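Local atomic coordinates of Peptide/nickel transport system substrate-binding protein (Listeria monocytogenes serotype 1/2a, PDB entry 5KZT), a protein that probably binds peptides outside the cell and delivers them to a membrane transporter for uptake. Residues N203-Y208 and N226-Q231; A298-K303 and D388-N393. All coordinates share one frame; numbering follows the deposited sequence.

Contact 1. Residues N203-Y208 and N226-Q231; sequences NKKWTY and NVQVVQ
Trp-206 and Val-227 form a hydrogen-bonded antiparallel pair at the middle of two neighbouring strands, 205-210 and 224-229, in a mixed four-stranded sheet of this type 2 periplasmic-binding-protein fold. Each backbone N-H of the pair points at the other's carbonyl: Val-227 N lies 2.9 Å from Trp-206 O, and Trp-206 N donates in return to Val-227 O. A third bond, from Val-229 N to Lys-204 O, continues the pairing one residue before strand 205-210 begins.

The indole suits this place because it is long enough to reach from Val-227 to Val-229 of the partner strand. From CB, CG sits in the crowded position between the backbone N and the carbonyl carbon (chi1 54°), and chi2 of 91° turns the rings over Val-227. Trp-206 CD1 passes Val-227 CB at 3.8 Å. Trp-206 NE1 lies 3.5 Å from Val-227 CB, whose C-H meets the face of the five-membered ring in a CH-pi contact. CE2 and CZ2 then ride on Val-227 CG1. At the far rim Trp-206 CZ3 comes within 3.7 Å of Val-229 CG2, with CH2 close by. Beta-branched Val-227 offers rigid methyls to the ring face; its other methyl, Val-227 CG2, meets Tyr-208 CE2 at 3.8 Å.

On the opposite face these two strands carry polar side chains, Lys-205, Thr-207, Asn-226 and Gln-228. Thr-207 and Asn-226 lie side by side, the hydroxyl of Thr-207 bonded to Asp-198 and the amide nitrogen of Asn-226 to Asn-18. A water donates to Asn-226 OD1 at 2.9 Å; its approach to Thr-207 OG1 is unusually short and doubtful in detail.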
loop_
_atom_site.group_PDB
_atom_site.type_symbol
_atom_site.label_atom_id
_atom_site.label_comp_id
_atom_site.label_asym_id
_atom_site.label_seq_id
_atom_site.Cartn_x
_atom_site.Cartn_y
_atom_site.Cartn_z
ATOM N N ASN A 203 10.797 -10.498 14.446
ATOM C CA ASN A 203 12.077 -11.018 13.979
ATOM C C ASN A 203 12.287 -10.767 12.494
ATOM O O ASN A 203 11.376 -10.326 11.781
ATOM C CB ASN A 203 12.262 -12.507 14.342
ATOM C CG ASN A 203 11.275 -13.415 13.639
ATOM O OD1 ASN A 203 10.101 -13.077 13.515
ATOM N ND2 ASN A 203 11.732 -14.595 13.217
ATOM N N LYS A 204 13.503 -11.058 12.039
ATOM C CA LYS A 204 13.962 -10.684 10.706
ATOM C C LYS A 204 13.897 -11.801 9.668
ATOM O O LYS A 204 14.446 -11.652 8.573
ATOM C CB LYS A 204 15.386 -10.152 10.803
ATOM C CG LYS A 204 15.514 -8.968 11.744
ATOM C CD LYS A 204 16.840 -8.255 11.570
ATOM C CE LYS A 204 18.019 -9.159 11.902
ATOM N NZ LYS A 204 19.324 -8.448 11.670
ATOM N N LYS A 205 13.215 -12.900 10.007
ATOM C CA LYS A 205 13.019 -14.027 9.119
ATOM C C LYS A 205 11.603 -14.549 9.266
ATOM O O LYS A 205 10.971 -14.409 10.320
ATOM C CB LYS A 205 14.040 -15.128 9.428
ATOM C CG LYS A 205 15.446 -14.657 9.141
ATOM C CD LYS A 205 16.525 -15.724 9.202
ATOM C CE LYS A 205 17.885 -15.042 9.221
ATOM N NZ LYS A 205 18.825 -15.703 8.307
ATOM N N TRP A 206 11.087 -15.095 8.184
ATOM C CA TRP A 206 9.845 -15.830 8.210
ATOM C C TRP A 206 9.801 -16.728 6.990
ATOM O O TRP A 206 10.617 -16.577 6.068
ATOM C CB TRP A 206 8.625 -14.900 8.259
ATOM C CG TRP A 206 8.560 -13.858 7.187
ATOM C CD1 TRP A 206 7.964 -13.977 5.972
ATOM C CD2 TRP A 206 9.078 -12.514 7.246
ATOM N NE1 TRP A 206 8.086 -12.813 5.268
ATOM C CE2 TRP A 206 8.759 -11.895 6.024
ATOM C CE3 TRP A 206 9.766 -11.781 8.215
ATOM C CZ2 TRP A 206 9.108 -10.571 5.733
ATOM C CZ3 TRP A 206 10.112 -10.461 7.936
ATOM C CH2 TRP A 206 9.789 -9.871 6.695
ATOM N N THR A 207 8.837 -17.651 6.998
ATOM C CA THR A 207 8.792 -18.762 6.058
ATOM C C THR A 207 7.371 -19.021 5.576
ATOM O O THR A 207 6.434 -18.971 6.364
ATOM C CB THR A 207 9.308 -20.050 6.729
ATOM O OG1 THR A 207 10.508 -19.755 7.428
ATOM C CG2 THR A 207 9.582 -21.141 5.721
ATOM N N TYR A 208 7.230 -19.299 4.282
ATOM C CA TYR A 208 5.979 -19.758 3.715
ATOM C C TYR A 208 6.167 -21.222 3.441
ATOM O O TYR A 208 7.189 -21.603 2.862
ATOM C CB TYR A 208 5.673 -19.036 2.406
ATOM C CG TYR A 208 5.477 -17.538 2.540
ATOM C CD1 TYR A 208 4.292 -17.015 3.055
ATOM C CD2 TYR A 208 6.470 -16.634 2.143
ATOM C CE1 TYR A 208 4.103 -15.661 3.178
ATOM C CE2 TYR A 208 6.273 -15.263 2.258
ATOM C CZ TYR A 208 5.075 -14.793 2.768
ATOM O OH TYR A 208 4.890 -13.453 2.876
ATOM N N ASN A 226 11.598 -18.944 1.775
ATOM C CA ASN A 226 12.304 -18.390 2.929
ATOM C C ASN A 226 12.508 -16.908 2.688
ATOM O O ASN A 226 12.980 -16.512 1.606
ATOM C CB ASN A 226 13.672 -19.054 3.085
ATOM C CG ASN A 226 13.572 -20.559 3.268
ATOM O OD1 ASN A 226 12.855 -21.027 4.157
ATOM N ND2 ASN A 226 14.285 -21.330 2.433
ATOM N N VAL A 227 12.170 -16.093 3.687
ATOM C CA VAL A 227 12.329 -14.643 3.596
ATOM C C VAL A 227 13.202 -14.144 4.728
ATOM O O VAL A 227 13.026 -14.565 5.878
ATOM C CB VAL A 227 10.968 -13.910 3.665
ATOM C CG1 VAL A 227 11.163 -12.429 3.392
ATOM C CG2 VAL A 227 9.996 -14.525 2.674
ATOM N N GLN A 228 14.137 -13.252 4.401
ATOM C CA GLN A 228 14.963 -12.571 5.408
ATOM C C GLN A 228 14.992 -11.076 5.136
ATOM O O GLN A 228 14.959 -10.625 3.990
ATOM C CB GLN A 228 16.365 -13.156 5.468
ATOM C CG GLN A 228 17.142 -13.051 4.183
ATOM C CD GLN A 228 18.505 -13.695 4.282
ATOM O OE1 GLN A 228 19.364 -13.242 5.038
ATOM N NE2 GLN A 228 18.719 -14.740 3.502
ATOM N N VAL A 229 15.054 -10.304 6.206
ATOM C CA VAL A 229 15.174 -8.865 6.100
ATOM C C VAL A 229 16.597 -8.452 5.736
ATOM O O VAL A 229 17.554 -8.848 6.394
ATOM C CB VAL A 229 14.713 -8.181 7.395
ATOM C CG1 VAL A 229 14.939 -6.677 7.319
ATOM C CG2 VAL A 229 13.245 -8.498 7.622
ATOM N N VAL A 230 16.725 -7.674 4.667
ATOM C CA VAL A 230 18.022 -7.132 4.207
ATOM C C VAL A 230 17.763 -5.678 3.863
ATOM O O VAL A 230 16.828 -5.387 3.143
ATOM C CB VAL A 230 18.561 -7.844 2.942
ATOM C CG1 VAL A 230 19.902 -7.232 2.523
ATOM C CG2 VAL A 230 18.727 -9.345 3.187
ATOM N N GLN A 231 18.585 -4.777 4.378
ATOM C CA GLN A 231 18.313 -3.344 4.275
ATOM C C GLN A 231 19.432 -2.557 3.623
ATOM O O GLN A 231 19.499 -1.323 3.768
ATOM C CB GLN A 231 18.049 -2.810 5.666
ATOM C CG GLN A 231 16.870 -3.502 6.320
ATOM C CD GLN A 231 16.454 -2.801 7.577
ATOM O OE1 GLN A 231 17.241 -2.710 8.517
ATOM N NE2 GLN A 231 15.231 -2.260 7.592
HETATM O O HOH W 1 12.881 -19.532 6.618
#

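Contact 2. Residues A298-K303 and D388-N393; sequences ALAIDK and DQLQKN
Ala-300, Gln-389 and Leu-390 bury most of the surface where the turn between helices 291-299 and 303-311 meets the last turns of helix 377-393, the helix of a beta-alpha-beta crossover joining parallel strands 367-374 and 397-404. Ala-300 directs its methyl at that helix, and being small it lets the backbone come close. Its CB rests 3.9 Å from Leu-390 CD2, the same branch that touches Ile-301 CG1 at 3.7 Å, so one leucine methyl serves two apolar partners. The side chain of Ala-300 also touches Ala-351 of helix 348-362.

Polar side chains of the helix take care of the turn's buried backbone. Gln-389 is long enough to reach across, and its bend at chi2 (-82°) carries OE1 to Asp-302 N, 2.9 Å away. That bond is nearly straight at hydrogen (166°), though the donor stands above the plane of the side-chain carbonyl. Asp-302 itself is the N-cap of helix 303-311, its OD1 accepting from Ser-305 N. One helical turn beyond Gln-389, Asn-393 points its amide the same way: ND2 donates to Ala-300 O at 3.0 Å, a bent bond whose acceptor lies close to the amide plane.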
loop_
_atom_site.group_PDB
_atom_site.type_symbol
_atom_site.label_atom_id
_atom_site.label_comp_id
_atom_site.label_asym_id
_atom_site.label_seq_id
_atom_site.Cartn_x
_atom_site.Cartn_y
_atom_site.Cartn_z
ATOM N N ALA A 298 8.138 22.196 -0.767
ATOM C CA ALA A 298 7.697 21.415 -1.921
ATOM C C ALA A 298 8.489 21.729 -3.179
ATOM O O ALA A 298 8.923 20.813 -3.881
ATOM C CB ALA A 298 6.216 21.638 -2.199
ATOM N N LEU A 299 8.650 23.019 -3.449
ATOM C CA LEU A 299 9.244 23.486 -4.688
ATOM C C LEU A 299 10.763 23.544 -4.651
ATOM O O LEU A 299 11.380 23.831 -5.678
ATOM C CB LEU A 299 8.668 24.843 -5.068
ATOM C CG LEU A 299 7.158 24.932 -5.274
ATOM C CD1 LEU A 299 6.820 26.353 -5.688
ATOM C CD2 LEU A 299 6.644 23.949 -6.305
ATOM N N ALA A 300 11.375 23.242 -3.506
ATOM C CA ALA A 300 12.817 23.394 -3.337
ATOM C C ALA A 300 13.585 22.085 -3.529
ATOM O O ALA A 300 14.789 22.057 -3.268
ATOM C CB ALA A 300 13.125 23.991 -1.971
ATOM N N ILE A 301 12.922 21.022 -3.993
ATOM C CA ILE A 301 13.566 19.714 -4.157
ATOM C C ILE A 301 13.713 19.376 -5.643
ATOM O O ILE A 301 12.730 19.192 -6.364
ATOM C CB ILE A 301 12.823 18.602 -3.399
ATOM C CG1 ILE A 301 12.796 18.928 -1.897
ATOM C CG2 ILE A 301 13.497 17.244 -3.606
ATOM C CD1 ILE A 301 11.829 18.098 -1.066
ATOM N N ASP A 302 14.961 19.293 -6.093
ATOM C CA ASP A 302 15.265 18.900 -7.463
ATOM C C ASP A 302 14.887 17.434 -7.654
ATOM O O ASP A 302 15.694 16.531 -7.392
ATOM C CB ASP A 302 16.749 19.136 -7.781
ATOM C CG ASP A 302 17.069 18.966 -9.260
ATOM O OD1 ASP A 302 16.252 18.384 -10.007
ATOM O OD2 ASP A 302 18.137 19.430 -9.687
ATOM N N LYS A 303 13.667 17.202 -8.130
ATOM C CA LYS A 303 13.124 15.827 -8.240
ATOM C C LYS A 303 13.917 14.996 -9.254
ATOM O O LYS A 303 14.133 13.798 -9.051
ATOM C CB LYS A 303 11.654 15.814 -8.652
ATOM C CG LYS A 303 10.747 16.747 -7.869
ATOM C CD LYS A 303 9.291 16.513 -8.197
ATOM C CE LYS A 303 8.434 17.632 -7.631
ATOM N NZ LYS A 303 6.983 17.364 -7.792
ATOM N N ASP A 388 20.015 18.211 2.286
ATOM C CA ASP A 388 20.919 19.032 1.455
ATOM C C ASP A 388 20.137 20.045 0.598
ATOM O O ASP A 388 20.455 21.238 0.608
ATOM C CB ASP A 388 21.904 18.119 0.656
ATOM C CG ASP A 388 22.001 18.433 -0.865
ATOM O OD1 ASP A 388 22.603 19.476 -1.227
ATOM O OD2 ASP A 388 21.531 17.568 -1.696
ATOM N N GLN A 389 19.086 19.579 -0.081
ATOM C CA GLN A 389 18.313 20.413 -1.001
ATOM C C GLN A 389 17.606 21.555 -0.277
ATOM O O GLN A 389 17.743 22.735 -0.641
ATOM C CB GLN A 389 17.288 19.566 -1.748
ATOM C CG GLN A 389 17.909 18.590 -2.738
ATOM C CD GLN A 389 18.261 19.230 -4.062
ATOM O OE1 GLN A 389 17.438 19.911 -4.672
ATOM N NE2 GLN A 389 19.484 19.010 -4.523
ATOM N N LEU A 390 16.897 21.203 0.780
ATOM C CA LEU A 390 16.125 22.181 1.519
ATOM C C LEU A 390 17.032 23.184 2.251
ATOM O O LEU A 390 16.779 24.391 2.196
ATOM C CB LEU A 390 15.172 21.483 2.482
ATOM C CG LEU A 390 14.144 20.559 1.833
ATOM C CD1 LEU A 390 13.367 19.831 2.919
ATOM C CD2 LEU A 390 13.221 21.289 0.871
ATOM N N GLN A 391 18.094 22.701 2.904
ATOM C CA GLN A 391 18.981 23.606 3.661
ATOM C C GLN A 391 19.733 24.589 2.761
ATOM O O GLN A 391 19.792 25.791 3.073
ATOM C CB GLN A 391 19.925 22.831 4.582
ATOM C CG GLN A 391 19.175 22.176 5.746
ATOM C CD GLN A 391 20.044 21.413 6.734
ATOM O OE1 GLN A 391 19.568 21.037 7.800
ATOM N NE2 GLN A 391 21.305 21.165 6.386
ATOM N N LYS A 392 20.267 24.115 1.637
ATOM C CA LYS A 392 20.995 25.014 0.738
ATOM C C LYS A 392 20.073 26.049 0.082
ATOM O O LYS A 392 20.498 27.167 -0.158
ATOM C CB LYS A 392 21.790 24.245 -0.323
ATOM C CG LYS A 392 20.989 23.802 -1.538
ATOM C CD LYS A 392 21.865 23.137 -2.583
ATOM C CE LYS A 392 21.026 22.679 -3.763
ATOM N NZ LYS A 392 21.777 21.665 -4.545
ATOM N N ASN A 393 18.829 25.667 -0.212
ATOM C CA ASN A 393 17.894 26.523 -0.964
ATOM C C ASN A 393 17.080 27.500 -0.092
ATOM O O ASN A 393 16.689 28.557 -0.582
ATOM C CB ASN A 393 16.930 25.675 -1.821
ATOM C CG ASN A 393 17.612 25.031 -3.038
ATOM O OD1 ASN A 393 18.541 25.583 -3.596
ATOM N ND2 ASN A 393 17.110 23.878 -3.470
#

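In the fold
Contact 1 and contact 2 belong to different parts of the chain's fold, with centres about 36 Å apart and no atoms touching. Contact 1 joins two strands of one sheet and is only partly buried: an aromatic and aliphatic face backs onto a polar one, and the strands pair through their own backbones. Contact 2 is buried, between helices and the strands 397-404 and 491-503, although it lies farther from the centre of the chain. There glutamine and asparagine side chains bond to backbone atoms of a turn, whereas in contact 1 the backbones bond to each other. The two share no helix or strand, and contact 1 comes first in sequence.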